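Local coordinates for putative Acetyltransferase (Lactobacillus plantarum WCFS1, PDB 3EFA), which probably transfers an acetyl group from acetyl-CoA to an amino group of its substrate, as expected of a GNAT-family N-acetyltransferase, at residues Phe8-Ala13 / Gln45-Val50; Leu57-Leu62 / Cys78-Tyr83; Val71-Arg76 / His107-Gly112; Tyr125-Gly130 / Pro138-His143. All coordinates share one frame; numbering follows the deposited sequence.

Contact 1: Phe8-Ala13 / Gln45-Val50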
loop_
_atom_site.group_PDB
_atom_site.type_symbol
_atom_site.label_atom_id
_atom_site.label_comp_id
_atom_site.label_asym_id
_atom_site.label_seq_id
_atom_site.Cartn_x
_atom_site.Cartn_y
_atom_site.Cartn_z
ATOM N N PHE A 8 -22.076 4.138 15.584
ATOM C CA PHE A 8 -20.895 4.836 15.065
ATOM C C PHE A 8 -20.760 6.190 15.760
ATOM O O PHE A 8 -21.568 7.077 15.510
ATOM C CB PHE A 8 -21.026 5.105 13.550
ATOM C CG PHE A 8 -21.113 3.869 12.695
ATOM C CD1 PHE A 8 -19.962 3.195 12.295
ATOM C CD2 PHE A 8 -22.350 3.405 12.240
ATOM C CE1 PHE A 8 -20.046 2.048 11.484
ATOM C CE2 PHE A 8 -22.447 2.267 11.428
ATOM C CZ PHE A 8 -21.293 1.582 11.052
ATOM N N SER A 9 -19.743 6.376 16.602
ATOM C CA SER A 9 -19.596 7.656 17.313
ATOM C C SER A 9 -18.373 7.753 18.223
ATOM O O SER A 9 -17.726 6.748 18.527
ATOM C CB SER A 9 -20.866 7.973 18.137
ATOM O OG SER A 9 -20.830 7.359 19.418
ATOM N N ALA A 10 -18.094 8.975 18.684
ATOM C CA ALA A 10 -16.966 9.249 19.580
ATOM C C ALA A 10 -17.364 9.465 21.055
ATOM O O ALA A 10 -16.593 10.040 21.820
ATOM C CB ALA A 10 -16.190 10.464 19.074
ATOM N N SER A 11 -18.553 9.015 21.454
ATOM C CA SER A 11 -19.024 9.254 22.824
ATOM C C SER A 11 -18.226 8.469 23.870
ATOM O O SER A 11 -17.691 7.394 23.587
ATOM C CB SER A 11 -20.528 8.958 22.966
ATOM O OG SER A 11 -20.801 7.564 23.073
ATOM N N PRO A 12 -18.139 9.023 25.084
ATOM C CA PRO A 12 -17.539 8.334 26.234
ATOM C C PRO A 12 -17.980 6.866 26.325
ATOM O O PRO A 12 -17.128 5.985 26.445
ATOM C CB PRO A 12 -18.079 9.133 27.433
ATOM C CG PRO A 12 -18.252 10.536 26.885
ATOM C CD PRO A 12 -18.623 10.379 25.423
ATOM N N ALA A 13 -19.284 6.612 26.266
ATOM C CA ALA A 13 -19.810 5.251 26.412
ATOM C C ALA A 13 -19.408 4.296 25.267
ATOM O O ALA A 13 -18.964 3.179 25.519
ATOM C CB ALA A 13 -21.337 5.275 26.591
ATOM N N GLN A 45 -11.847 12.692 19.856
ATOM C CA GLN A 45 -12.452 13.007 18.568
ATOM C C GLN A 45 -12.520 11.796 17.636
ATOM O O GLN A 45 -13.138 11.859 16.560
ATOM C CB GLN A 45 -11.666 14.125 17.865
ATOM C CG GLN A 45 -11.962 15.544 18.353
ATOM C CD GLN A 45 -10.841 16.145 19.189
ATOM O OE1 GLN A 45 -9.723 15.627 19.220
ATOM N NE2 GLN A 45 -11.137 17.252 19.860
ATOM N N CYS A 46 -11.858 10.700 18.020
ATOM C CA CYS A 46 -11.831 9.502 17.171
ATOM C C CYS A 46 -13.153 8.733 17.246
ATOM O O CYS A 46 -13.678 8.507 18.336
ATOM C CB CYS A 46 -10.671 8.576 17.550
ATOM S SG CYS A 46 -10.403 7.174 16.388
ATOM N N GLU A 47 -13.684 8.334 16.090
ATOM C CA GLU A 47 -14.946 7.585 16.038
ATOM C C GLU A 47 -14.747 6.074 15.966
ATOM O O GLU A 47 -13.870 5.594 15.250
ATOM C CB GLU A 47 -15.802 8.068 14.866
ATOM C CG GLU A 47 -16.269 9.512 15.051
ATOM C CD GLU A 47 -17.150 10.021 13.927
ATOM O OE1 GLU A 47 -16.718 10.000 12.743
ATOM O OE2 GLU A 47 -18.272 10.471 14.237
ATOM N N TYR A 48 -15.568 5.321 16.696
ATOM C CA TYR A 48 -15.462 3.855 16.671
ATOM C C TYR A 48 -16.789 3.224 16.254
ATOM O O TYR A 48 -17.845 3.797 16.480
ATOM C CB TYR A 48 -14.995 3.318 18.039
ATOM C CG TYR A 48 -13.723 3.986 18.539
ATOM C CD1 TYR A 48 -12.478 3.383 18.357
ATOM C CD2 TYR A 48 -13.762 5.240 19.163
ATOM C CE1 TYR A 48 -11.306 3.998 18.798
ATOM C CE2 TYR A 48 -12.589 5.869 19.598
ATOM C CZ TYR A 48 -11.358 5.237 19.415
ATOM O OH TYR A 48 -10.176 5.836 19.837
ATOM N N ALA A 49 -16.724 2.057 15.614
ATOM C CA ALA A 49 -17.922 1.291 15.274
ATOM C C ALA A 49 -18.078 0.122 16.248
ATOM O O ALA A 49 -17.161 -0.689 16.375
ATOM C CB ALA A 49 -17.855 0.774 13.806
ATOM N N VAL A 50 -19.232 0.033 16.922
ATOM C CA VAL A 50 -19.488 -1.047 17.882
ATOM C C VAL A 50 -20.836 -1.751 17.654
ATOM O O VAL A 50 -21.874 -1.084 17.524
ATOM C CB VAL A 50 -19.411 -0.526 19.366
ATOM C CG1 VAL A 50 -19.655 -1.657 20.375
ATOM C CG2 VAL A 50 -18.086 0.147 19.644
HETATM O O HOH W 1 -19.613 11.072 17.011
#

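Contact 2: Leu57-Leu62 / Cys78-Tyr83. With FMT (formic acid), chain C.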
loop_
_atom_site.group_PDB
_atom_site.type_symbol
_atom_site.label_atom_id
_atom_site.label_comp_id
_atom_site.label_asym_id
_atom_site.label_seq_id
_atom_site.Cartn_x
_atom_site.Cartn_y
_atom_site.Cartn_z
ATOM N N LEU A 57 -23.972 -5.206 26.339
ATOM C CA LEU A 57 -23.204 -6.299 25.748
ATOM C C LEU A 57 -22.612 -5.996 24.357
ATOM O O LEU A 57 -23.097 -6.506 23.331
ATOM C CB LEU A 57 -24.052 -7.574 25.712
ATOM C CG LEU A 57 -23.360 -8.879 25.312
ATOM C CD1 LEU A 57 -22.173 -9.161 26.222
ATOM C CD2 LEU A 57 -24.359 -10.031 25.344
ATOM N N PRO A 58 -21.545 -5.177 24.318
ATOM C CA PRO A 58 -20.844 -5.004 23.037
ATOM C C PRO A 58 -20.087 -6.288 22.691
ATOM O O PRO A 58 -19.531 -6.887 23.613
ATOM C CB PRO A 58 -19.864 -3.862 23.323
ATOM C CG PRO A 58 -19.611 -3.912 24.796
ATOM C CD PRO A 58 -20.847 -4.525 25.444
ATOM N N ILE A 59 -20.069 -6.706 21.423
ATOM C CA ILE A 59 -19.405 -7.969 21.052
ATOM C C ILE A 59 -18.351 -7.896 19.929
ATOM O O ILE A 59 -17.479 -8.771 19.827
ATOM C CB ILE A 59 -20.415 -9.107 20.724
ATOM C CG1 ILE A 59 -21.222 -8.783 19.469
ATOM C CG2 ILE A 59 -21.328 -9.398 21.912
ATOM C CD1 ILE A 59 -21.916 -10.010 18.861
ATOM N N THR A 60 -18.424 -6.876 19.083
ATOM C CA THR A 60 -17.416 -6.716 18.045
ATOM C C THR A 60 -17.224 -5.222 17.735
ATOM O O THR A 60 -18.144 -4.420 17.960
ATOM C CB THR A 60 -17.752 -7.590 16.783
ATOM O OG1 THR A 60 -16.626 -7.635 15.895
ATOM C CG2 THR A 60 -18.993 -7.064 16.044
ATOM N N THR A 61 -16.027 -4.849 17.269
ATOM C CA THR A 61 -15.675 -3.435 17.074
ATOM C C THR A 61 -14.631 -3.204 15.978
ATOM O O THR A 61 -13.847 -4.091 15.648
ATOM C CB THR A 61 -15.143 -2.777 18.399
ATOM O OG1 THR A 61 -14.903 -1.379 18.190
ATOM C CG2 THR A 61 -13.835 -3.422 18.841
ATOM N N LEU A 62 -14.631 -1.999 15.424
ATOM C CA LEU A 62 -13.535 -1.526 14.570
ATOM C C LEU A 62 -13.324 -0.003 14.724
ATOM O O LEU A 62 -14.221 0.715 15.179
ATOM C CB LEU A 62 -13.757 -1.928 13.098
ATOM C CG LEU A 62 -14.929 -1.359 12.282
ATOM C CD1 LEU A 62 -14.657 0.068 11.793
ATOM C CD2 LEU A 62 -15.238 -2.274 11.097
ATOM N N CYS A 78 -11.721 -6.425 16.095
ATOM C CA CYS A 78 -11.752 -7.571 17.014
ATOM C C CYS A 78 -13.145 -7.941 17.535
ATOM O O CYS A 78 -14.081 -7.132 17.494
ATOM C CB CYS A 78 -10.760 -7.377 18.179
ATOM S SG CYS A 78 -11.150 -6.061 19.389
ATOM N N THR A 79 -13.266 -9.171 18.032
ATOM C CA THR A 79 -14.549 -9.721 18.465
ATOM C C THR A 79 -14.404 -10.429 19.809
ATOM O O THR A 79 -13.437 -11.164 20.021
ATOM C CB THR A 79 -15.090 -10.737 17.424
ATOM O OG1 THR A 79 -15.381 -10.060 16.194
ATOM C CG2 THR A 79 -16.358 -11.448 17.932
ATOM N N ARG A 80 -15.361 -10.209 20.711
ATOM C CA ARG A 80 -15.377 -10.894 22.006
ATOM C C ARG A 80 -15.273 -12.411 21.796
ATOM O O ARG A 80 -15.938 -12.978 20.910
ATOM C CB ARG A 80 -16.646 -10.538 22.802
ATOM C CG ARG A 80 -16.600 -10.953 24.275
ATOM C CD ARG A 80 -17.913 -10.701 25.022
ATOM N NE ARG A 80 -18.236 -9.287 25.172
ATOM C CZ ARG A 80 -18.306 -8.628 26.335
ATOM N NH1 ARG A 80 -18.070 -9.237 27.493
ATOM N NH2 ARG A 80 -18.625 -7.341 26.342
ATOM N N LYS A 81 -14.449 -13.058 22.619
ATOM C CA LYS A 81 -14.076 -14.452 22.405
ATOM C C LYS A 81 -15.248 -15.429 22.277
ATOM O O LYS A 81 -15.269 -16.273 21.374
ATOM C CB LYS A 81 -13.112 -14.939 23.485
ATOM C CG LYS A 81 -12.288 -16.137 23.030
ATOM C CD LYS A 81 -11.701 -16.907 24.198
ATOM C CE LYS A 81 -10.972 -18.151 23.712
ATOM N NZ LYS A 81 -10.598 -19.054 24.834
ATOM N N ALA A 82 -16.220 -15.327 23.169
ATOM C CA ALA A 82 -17.325 -16.275 23.135
ATOM C C ALA A 82 -18.203 -16.145 21.876
ATOM O O ALA A 82 -19.001 -17.032 21.584
ATOM C CB ALA A 82 -18.168 -16.155 24.411
ATOM N N TYR A 83 -18.049 -15.054 21.127
ATOM C CA TYR A 83 -18.945 -14.775 20.001
ATOM C C TYR A 83 -18.267 -14.856 18.632
ATOM O O TYR A 83 -18.856 -14.486 17.612
ATOM C CB TYR A 83 -19.609 -13.405 20.178
ATOM C CG TYR A 83 -20.501 -13.339 21.390
ATOM C CD1 TYR A 83 -21.863 -13.606 21.288
ATOM C CD2 TYR A 83 -19.983 -13.032 22.646
ATOM C CE1 TYR A 83 -22.690 -13.558 22.409
ATOM C CE2 TYR A 83 -20.800 -12.985 23.767
ATOM C CZ TYR A 83 -22.151 -13.250 23.639
ATOM O OH TYR A 83 -22.968 -13.202 24.747
HETATM C C FMT C . -15.627 -12.690 14.051
HETATM O O1 FMT C . -16.752 -12.195 14.162
HETATM O O2 FMT C . -15.335 -13.835 14.406
#

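Contact 3: Val71-Arg76 / His107-Gly112. With FMT (formic acid), chain B.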
loop_
_atom_site.group_PDB
_atom_site.type_symbol
_atom_site.label_atom_id
_atom_site.label_comp_id
_atom_site.label_asym_id
_atom_site.label_seq_id
_atom_site.Cartn_x
_atom_site.Cartn_y
_atom_site.Cartn_z
ATOM N N VAL A 71 -10.170 7.645 0.686
ATOM C CA VAL A 71 -9.919 6.286 1.153
ATOM C C VAL A 71 -10.185 6.173 2.662
ATOM O O VAL A 71 -9.624 6.936 3.456
ATOM C CB VAL A 71 -8.464 5.838 0.834
ATOM C CG1 VAL A 71 -8.182 4.456 1.419
ATOM C CG2 VAL A 71 -8.208 5.844 -0.691
HETATM N N MSE A 72 -11.065 5.243 3.046
HETATM C CA MSE A 72 -11.327 4.953 4.457
HETATM C C MSE A 72 -10.598 3.699 4.903
HETATM O O MSE A 72 -10.773 2.637 4.312
HETATM C CB MSE A 72 -12.820 4.769 4.727
HETATM C CG MSE A 72 -13.110 4.256 6.142
HETATM SE SE MSE A 72 -12.771 5.553 7.591
HETATM C CE MSE A 72 -14.048 6.915 6.976
ATOM N N ARG A 73 -9.778 3.818 5.939
ATOM C CA ARG A 73 -9.157 2.634 6.524
ATOM C C ARG A 73 -9.948 2.181 7.764
ATOM O O ARG A 73 -10.301 3.002 8.622
ATOM C CB ARG A 73 -7.671 2.869 6.839
ATOM C CG ARG A 73 -6.975 1.680 7.520
ATOM C CD ARG A 73 -5.568 2.056 7.995
ATOM N NE ARG A 73 -4.770 2.530 6.878
ATOM C CZ ARG A 73 -3.570 3.098 6.972
ATOM N NH1 ARG A 73 -3.006 3.289 8.157
ATOM N NH2 ARG A 73 -2.943 3.486 5.865
ATOM N N PHE A 74 -10.261 0.887 7.819
ATOM C CA PHE A 74 -10.906 0.286 8.987
ATOM C C PHE A 74 -9.852 -0.454 9.827
ATOM O O PHE A 74 -9.229 -1.399 9.336
ATOM C CB PHE A 74 -11.981 -0.711 8.554
ATOM C CG PHE A 74 -12.980 -0.162 7.561
ATOM C CD1 PHE A 74 -14.010 0.688 7.978
ATOM C CD2 PHE A 74 -12.909 -0.522 6.212
ATOM C CE1 PHE A 74 -14.947 1.183 7.067
ATOM C CE2 PHE A 74 -13.839 -0.033 5.287
ATOM C CZ PHE A 74 -14.861 0.820 5.711
ATOM N N GLY A 75 -9.641 -0.031 11.076
ATOM C CA GLY A 75 -8.633 -0.654 11.926
ATOM C C GLY A 75 -9.063 -1.143 13.311
ATOM O O GLY A 75 -10.259 -1.116 13.660
ATOM N N ARG A 76 -8.073 -1.581 14.099
ATOM C CA ARG A 76 -8.282 -2.168 15.437
ATOM C C ARG A 76 -9.532 -3.078 15.518
ATOM O O ARG A 76 -10.425 -2.898 16.381
ATOM C CB ARG A 76 -8.283 -1.072 16.521
ATOM C CG ARG A 76 -6.997 -0.206 16.537
ATOM C CD ARG A 76 -5.735 -1.068 16.687
ATOM N NE ARG A 76 -4.576 -0.373 17.265
ATOM C CZ ARG A 76 -3.575 0.184 16.573
ATOM N NH1 ARG A 76 -3.570 0.179 15.237
ATOM N NH2 ARG A 76 -2.564 0.765 17.223
ATOM N N HIS A 107 -13.288 4.168 -1.424
ATOM C CA HIS A 107 -12.494 2.955 -1.297
ATOM C C HIS A 107 -12.284 2.540 0.153
ATOM O O HIS A 107 -12.007 3.381 1.017
ATOM C CB HIS A 107 -11.137 3.133 -1.988
ATOM C CG HIS A 107 -11.232 3.256 -3.471
ATOM N ND1 HIS A 107 -11.433 4.462 -4.106
ATOM C CD2 HIS A 107 -11.157 2.323 -4.449
ATOM C CE1 HIS A 107 -11.471 4.270 -5.414
ATOM N NE2 HIS A 107 -11.309 2.979 -5.645
ATOM N N GLY A 108 -12.407 1.237 0.404
ATOM C CA GLY A 108 -12.071 0.676 1.698
ATOM C C GLY A 108 -10.615 0.254 1.706
ATOM O O GLY A 108 -10.051 -0.107 0.656
ATOM N N GLU A 109 -10.005 0.286 2.888
ATOM C CA GLU A 109 -8.597 -0.060 3.041
ATOM C C GLU A 109 -8.383 -0.870 4.322
ATOM O O GLU A 109 -8.874 -0.487 5.407
ATOM C CB GLU A 109 -7.729 1.215 3.055
ATOM C CG GLU A 109 -6.224 0.978 3.324
ATOM C CD GLU A 109 -5.383 2.259 3.232
ATOM O OE1 GLU A 109 -5.063 2.852 4.291
ATOM O OE2 GLU A 109 -5.035 2.672 2.097
ATOM N N ILE A 110 -7.653 -1.980 4.197
ATOM C CA ILE A 110 -7.357 -2.848 5.341
ATOM C C ILE A 110 -5.871 -3.175 5.406
ATOM O O ILE A 110 -5.278 -3.533 4.381
ATOM C CB ILE A 110 -8.109 -4.204 5.230
ATOM C CG1 ILE A 110 -9.627 -4.000 5.196
ATOM C CG2 ILE A 110 -7.655 -5.195 6.343
ATOM C CD1 ILE A 110 -10.218 -3.535 6.498
ATOM N N HIS A 111 -5.264 -3.073 6.591
ATOM C CA HIS A 111 -3.904 -3.615 6.783
ATOM C C HIS A 111 -4.026 -4.886 7.635
ATOM O O HIS A 111 -3.856 -4.843 8.844
ATOM C CB HIS A 111 -2.947 -2.609 7.468
ATOM C CG HIS A 111 -2.579 -1.425 6.623
ATOM N ND1 HIS A 111 -1.654 -0.483 7.026
ATOM C CD2 HIS A 111 -2.998 -1.033 5.392
ATOM C CE1 HIS A 111 -1.529 0.441 6.087
ATOM N NE2 HIS A 111 -2.329 0.129 5.084
ATOM N N GLY A 112 -4.322 -6.017 7.009
ATOM C CA GLY A 112 -4.661 -7.213 7.762
ATOM C C GLY A 112 -3.517 -8.179 8.019
ATOM O O GLY A 112 -2.465 -8.119 7.373
HETATM C C FMT B . 0.620 4.225 7.230
HETATM O O1 FMT B . -0.298 4.961 6.881
HETATM O O2 FMT B . 0.504 3.004 7.316
HETATM O O HOH W 2 -6.730 -2.202 9.044
#

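Contact 4: Tyr125-Gly130 / Pro138-His143. With FMT (formic acid), chain D.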
loop_
_atom_site.group_PDB
_atom_site.type_symbol
_atom_site.label_atom_id
_atom_site.label_comp_id
_atom_site.label_asym_id
_atom_site.label_seq_id
_atom_site.Cartn_x
_atom_site.Cartn_y
_atom_site.Cartn_z
ATOM N N TYR A 125 -12.196 -7.592 -1.013
ATOM C CA TYR A 125 -10.882 -6.919 -1.023
ATOM C C TYR A 125 -9.841 -7.700 -1.847
ATOM O O TYR A 125 -9.989 -8.903 -2.061
ATOM C CB TYR A 125 -10.367 -6.687 0.414
ATOM C CG TYR A 125 -11.196 -5.694 1.208
ATOM C CD1 TYR A 125 -10.745 -4.387 1.431
ATOM C CD2 TYR A 125 -12.441 -6.059 1.719
ATOM C CE1 TYR A 125 -11.517 -3.465 2.145
ATOM C CE2 TYR A 125 -13.219 -5.161 2.425
ATOM C CZ TYR A 125 -12.759 -3.865 2.637
ATOM O OH TYR A 125 -13.552 -2.989 3.336
ATOM N N ARG A 126 -8.803 -7.006 -2.320
ATOM C CA ARG A 126 -7.654 -7.655 -2.976
ATOM C C ARG A 126 -6.304 -7.097 -2.470
ATOM O O ARG A 126 -6.196 -5.914 -2.146
ATOM C CB ARG A 126 -7.745 -7.511 -4.508
ATOM C CG ARG A 126 -7.642 -6.066 -4.944
ATOM C CD ARG A 126 -7.619 -5.863 -6.454
ATOM N NE ARG A 126 -7.009 -4.573 -6.790
ATOM C CZ ARG A 126 -7.485 -3.396 -6.384
ATOM N NH1 ARG A 126 -8.577 -3.338 -5.620
ATOM N NH2 ARG A 126 -6.868 -2.270 -6.729
ATOM N N VAL A 127 -5.279 -7.946 -2.416
ATOM C CA VAL A 127 -3.935 -7.510 -2.039
ATOM C C VAL A 127 -3.389 -6.507 -3.053
ATOM O O VAL A 127 -3.454 -6.752 -4.254
ATOM C CB VAL A 127 -2.955 -8.703 -1.961
ATOM C CG1 VAL A 127 -1.543 -8.228 -1.551
ATOM C CG2 VAL A 127 -3.494 -9.784 -1.000
ATOM N N THR A 128 -2.882 -5.367 -2.578
ATOM C CA THR A 128 -2.188 -4.421 -3.464
ATOM C C THR A 128 -0.711 -4.273 -3.112
ATOM O O THR A 128 0.044 -3.672 -3.862
ATOM C CB THR A 128 -2.825 -2.994 -3.516
ATOM O OG1 THR A 128 -2.952 -2.460 -2.192
ATOM C CG2 THR A 128 -4.192 -2.999 -4.221
ATOM N N ALA A 129 -0.310 -4.813 -1.968
ATOM C CA ALA A 129 1.086 -4.753 -1.541
ATOM C C ALA A 129 1.376 -5.781 -0.443
ATOM O O ALA A 129 0.502 -6.107 0.363
ATOM C CB ALA A 129 1.448 -3.346 -1.070
ATOM N N GLY A 130 2.603 -6.294 -0.428
ATOM C CA GLY A 130 3.023 -7.252 0.579
ATOM C C GLY A 130 2.883 -8.685 0.115
ATOM O O GLY A 130 2.548 -8.930 -1.049
ATOM N N PRO A 138 3.612 -10.950 9.848
ATOM C CA PRO A 138 3.260 -10.647 8.444
ATOM C C PRO A 138 1.921 -9.912 8.232
ATOM O O PRO A 138 0.880 -10.302 8.780
ATOM C CB PRO A 138 3.192 -12.030 7.774
ATOM C CG PRO A 138 3.609 -13.019 8.814
ATOM C CD PRO A 138 3.437 -12.378 10.151
ATOM N N VAL A 139 1.972 -8.871 7.403
ATOM C CA VAL A 139 0.821 -8.044 7.070
ATOM C C VAL A 139 0.647 -7.940 5.549
ATOM O O VAL A 139 1.618 -8.041 4.801
ATOM C CB VAL A 139 1.017 -6.622 7.611
ATOM C CG1 VAL A 139 -0.329 -5.951 7.869
ATOM C CG2 VAL A 139 1.846 -6.657 8.878
ATOM N N VAL A 140 -0.588 -7.740 5.093
ATOM C CA VAL A 140 -0.845 -7.454 3.685
ATOM C C VAL A 140 -1.723 -6.223 3.542
ATOM O O VAL A 140 -2.645 -6.015 4.326
ATOM C CB VAL A 140 -1.513 -8.638 2.945
ATOM C CG1 VAL A 140 -0.462 -9.667 2.505
ATOM C CG2 VAL A 140 -2.618 -9.280 3.806
ATOM N N ILE A 141 -1.427 -5.406 2.537
ATOM C CA ILE A 141 -2.208 -4.205 2.261
ATOM C C ILE A 141 -3.314 -4.543 1.261
ATOM O O ILE A 141 -3.033 -5.047 0.173
ATOM C CB ILE A 141 -1.296 -3.080 1.701
ATOM C CG1 ILE A 141 -0.012 -2.971 2.533
ATOM C CG2 ILE A 141 -2.027 -1.737 1.652
ATOM C CD1 ILE A 141 -0.235 -2.545 3.962
HETATM N N MSE A 142 -4.566 -4.270 1.630
HETATM C CA MSE A 142 -5.720 -4.649 0.807
HETATM C C MSE A 142 -6.659 -3.476 0.493
HETATM O O MSE A 142 -6.873 -2.598 1.323
HETATM C CB MSE A 142 -6.505 -5.807 1.464
HETATM C CG MSE A 142 -5.625 -6.997 1.889
HETATM SE SE MSE A 142 -6.569 -8.625 2.505
HETATM C CE MSE A 142 -7.323 -9.161 0.774
ATOM N N HIS A 143 -7.224 -3.470 -0.712
ATOM C CA HIS A 143 -8.182 -2.432 -1.087
ATOM C C HIS A 143 -9.464 -3.005 -1.700
ATOM O O HIS A 143 -9.505 -4.148 -2.156
ATOM C CB HIS A 143 -7.530 -1.392 -2.020
ATOM C CG HIS A 143 -6.497 -0.543 -1.340
ATOM N ND1 HIS A 143 -5.143 -0.788 -1.446
ATOM C CD2 HIS A 143 -6.621 0.517 -0.504
ATOM C CE1 HIS A 143 -4.479 0.095 -0.721
ATOM N NE2 HIS A 143 -5.353 0.896 -0.135
HETATM C C FMT D . -12.040 -4.640 -5.351
HETATM O O1 FMT D . -12.451 -3.594 -5.865
HETATM O O2 FMT D . -10.851 -4.939 -5.200
#

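Contact 1: Phe8-Ala13 / Gln45-Val50
Ser9 and Tyr48 form a hydrogen-bonded antiparallel pair that ties strand 5-9, outermost in this chain, to strand 48-52 of the GNAT sheet. Ser9 N donates to Tyr48 O at 3.2 Å, and Tyr48 N returns a bond to Ser9 O, also of 3.2 Å. A CA-H...O contact from Phe8 to Tyr48 O supplements the ladder.

The apolar part lies on the face carrying Phe8 and Ala49, a non-hydrogen-bonded pair. Phe8 CE1 reaches Ala49 CB at 3.4 Å, with the ring's CD1 alongside it; helix 88-102 covers this face, and Trp99 stacks on the Phe8 ring. Beyond the ladder, Ala10 CB rests 3.3 Å from Cys46 O.

Water mediates the remaining polar link: it accepts from Ala10 N (3.1 Å) and donates to Glu47 OE2. The Glu47 chain, extended beyond CG, carries the carboxylate out to this water. On the face carrying Ser9 and Tyr48, the tyrosine ring packs against helix 12-29 and its OH bonds to Asp42. The chemistry implies a two-pair ladder, beyond which a water between Ala10 N and Glu47 OE2 takes the place of direct strand pairing, where the chain leaves the sheet for helix 12-29.

Contact 2: Leu57-Leu62 / Cys78-Tyr83
Arg80 presents NE and NH2 together to the carbonyl oxygen of Pro58, at 3.1 and 2.9 Å. The oxygen lies in the guanidinium plane and both nitrogens lie in the carbonyl plane. This double bond closes the open end of a beta hairpin, strands 57-66 and 71-79, in the central sheet of the GNAT fold. The arginine backbone adds a bond from Arg80 N to Ile59 O of 2.7 Å, so the residue holds two successive carbonyls.

Farther along, Thr61 and Cys78 make a hydrogen-bonded antiparallel pair, joined in both directions through their backbones. Beside it Thr60 and Thr79 form a non-hydrogen-bonded pair whose hydroxyls meet, OG1 to OG1, at 2.7 Å. Thr60 OG1 lies anti to its backbone N (chi1 -168°), which also brings it to 3.0 Å from Cys78 O. A formate, probably from the crystallisation liquor, lies 3.3 Å from Thr79 OG1, at most a weak bond, and is bonded to Gly85 N and Gly89 N, just before and in the first turn of helix 88-102.

Leu57 CD1 lies over the centre of one guanidinium face, 3.9 Å above the plane, the two side chains crossing at about a right angle. On the opposite face of the strand pair from Thr60, Thr61 CG2 touches Cys78 SG, and helix 12-29 covers them. The 3-10 segment 81-83 brings Tyr83 back toward the first strand, where Leu57 CD2 meets its hydroxyl tip to tip. Ile59 CG2 lies over the centre of the tyrosine ring, 3.9 Å from the centroid and 10° off the ring normal.

Contact 3: Val71-Arg76 / His107-Gly112
Arg73 and Glu109 form a salt bridge across two parallel strands, NE and NH2 of the arginine both donating to Glu109 OE1. The strands, 71-79 and 107-113, belong to a beta-alpha-beta crossover through helix 88-102, central to the GNAT fold. NE uses the anti lone pair of OE1 at 2.6 Å, whereas NH2 approaches on the syn side, 34° out of the carboxylate plane. OE1 nevertheless lies in the guanidinium plane.

His111 covers one face of that guanidinium. Its CE1 comes 3.4 Å from Arg73 NH2, offset toward the rim, with ring and guanidinium planes 34° apart. A formate, probably from the crystallisation liquor, lies at the guanidinium edge, where NH2 donates to its O1 at 3.2 Å. Thr128 and Tyr132 of the second subunit pack on Arg73 and His111 respectively, so this group stands at the dimer interface.

Several features position the carboxylate. Its other oxygen, OE2, bonds to His143 NE2 of the next strand, and Val71 CG1 packs on Glu109 CB. Beneath the side chains the parallel ladder pairs Val71 with His107, Met72 with Gly108 and Arg73 with Glu109. Met72 N donates to His107 O (2.9 Å) and Phe74 N to Glu109 O (3.1 Å). The other face carries Met72 (a selenomethionine) and Gly108, with Phe74 packing against helix 88-102. Where the strands splay, a water donates to Phe74 O at 2.6 Å and accepts from His111 N at 3.0 Å.

Contact 4: Tyr125-Gly130 / Pro138-His143
Thr128 and His143 meet through their side chains, OG1 to ND1, at 2.9 Å, the hydroxyl approaching the imidazole at its edge. Thr128 OG1 sits between its own backbone N and carbonyl carbon (chi1 54°), which turns it to the ring.

The closely packed part is the backbone ladder. Arg126 and His143 exchange two bonds, and Ile141 N donates to Ala129 O at 3.0 Å. Between them Thr128 and Ala129 both face Ile141, a classic beta bulge in this hairpin of strands 126-129 and 139-145, strand 126-129 being the outermost of this chain's sheet. Thr128 N makes a firm bond to Ile141 O (2.8 Å), while Ala129 N reaches the same oxygen only weakly, at 3.5 Å. Ala129 CB rests on Ile141 CG1, and this face adjoins His111 and Tyr132 of the second subunit.

The face of Val127 and Met142 (a selenomethionine) is looser: Val127 CG2 lies 4.3 Å from the Met142 CE methyl, which also lies 3.9 Å from Tyr125 CB, with helix 117-122 alongside. At the partly exposed end, near Ala68 of the second subunit, the Arg126 guanidinium has Thr128 CG2 over one face, toward the rim, and NH1 donates to a formate at 2.8 Å.

In the fold
All four contacts lie in one mixed sheet. Contacts 1 and 2, centres 15 Å apart, join through neighbouring strands 48-52 and 57-66: Ala49 N meets Leu62 O at 2.9 Å. Contacts 2 and 3 share strand 71-79, yet their centres are 19 Å apart; Leu62 CD1 packs on Phe74 CD1. Contacts 3 and 4, whose centres are 10 Å apart, are linked by Glu109 OE2 to His143 NE2 (2.9 Å), completing a chain of polar contacts Arg73-Glu109-His143-Thr128. Phosphate, probably from the crystallisation liquor, lies about 4 Å from the side chain of Val71 and likewise from that of His143. The contact 2 formate, at backbone amides, has a position consistent with the acetyl-CoA pyrophosphate site of GNAT relatives.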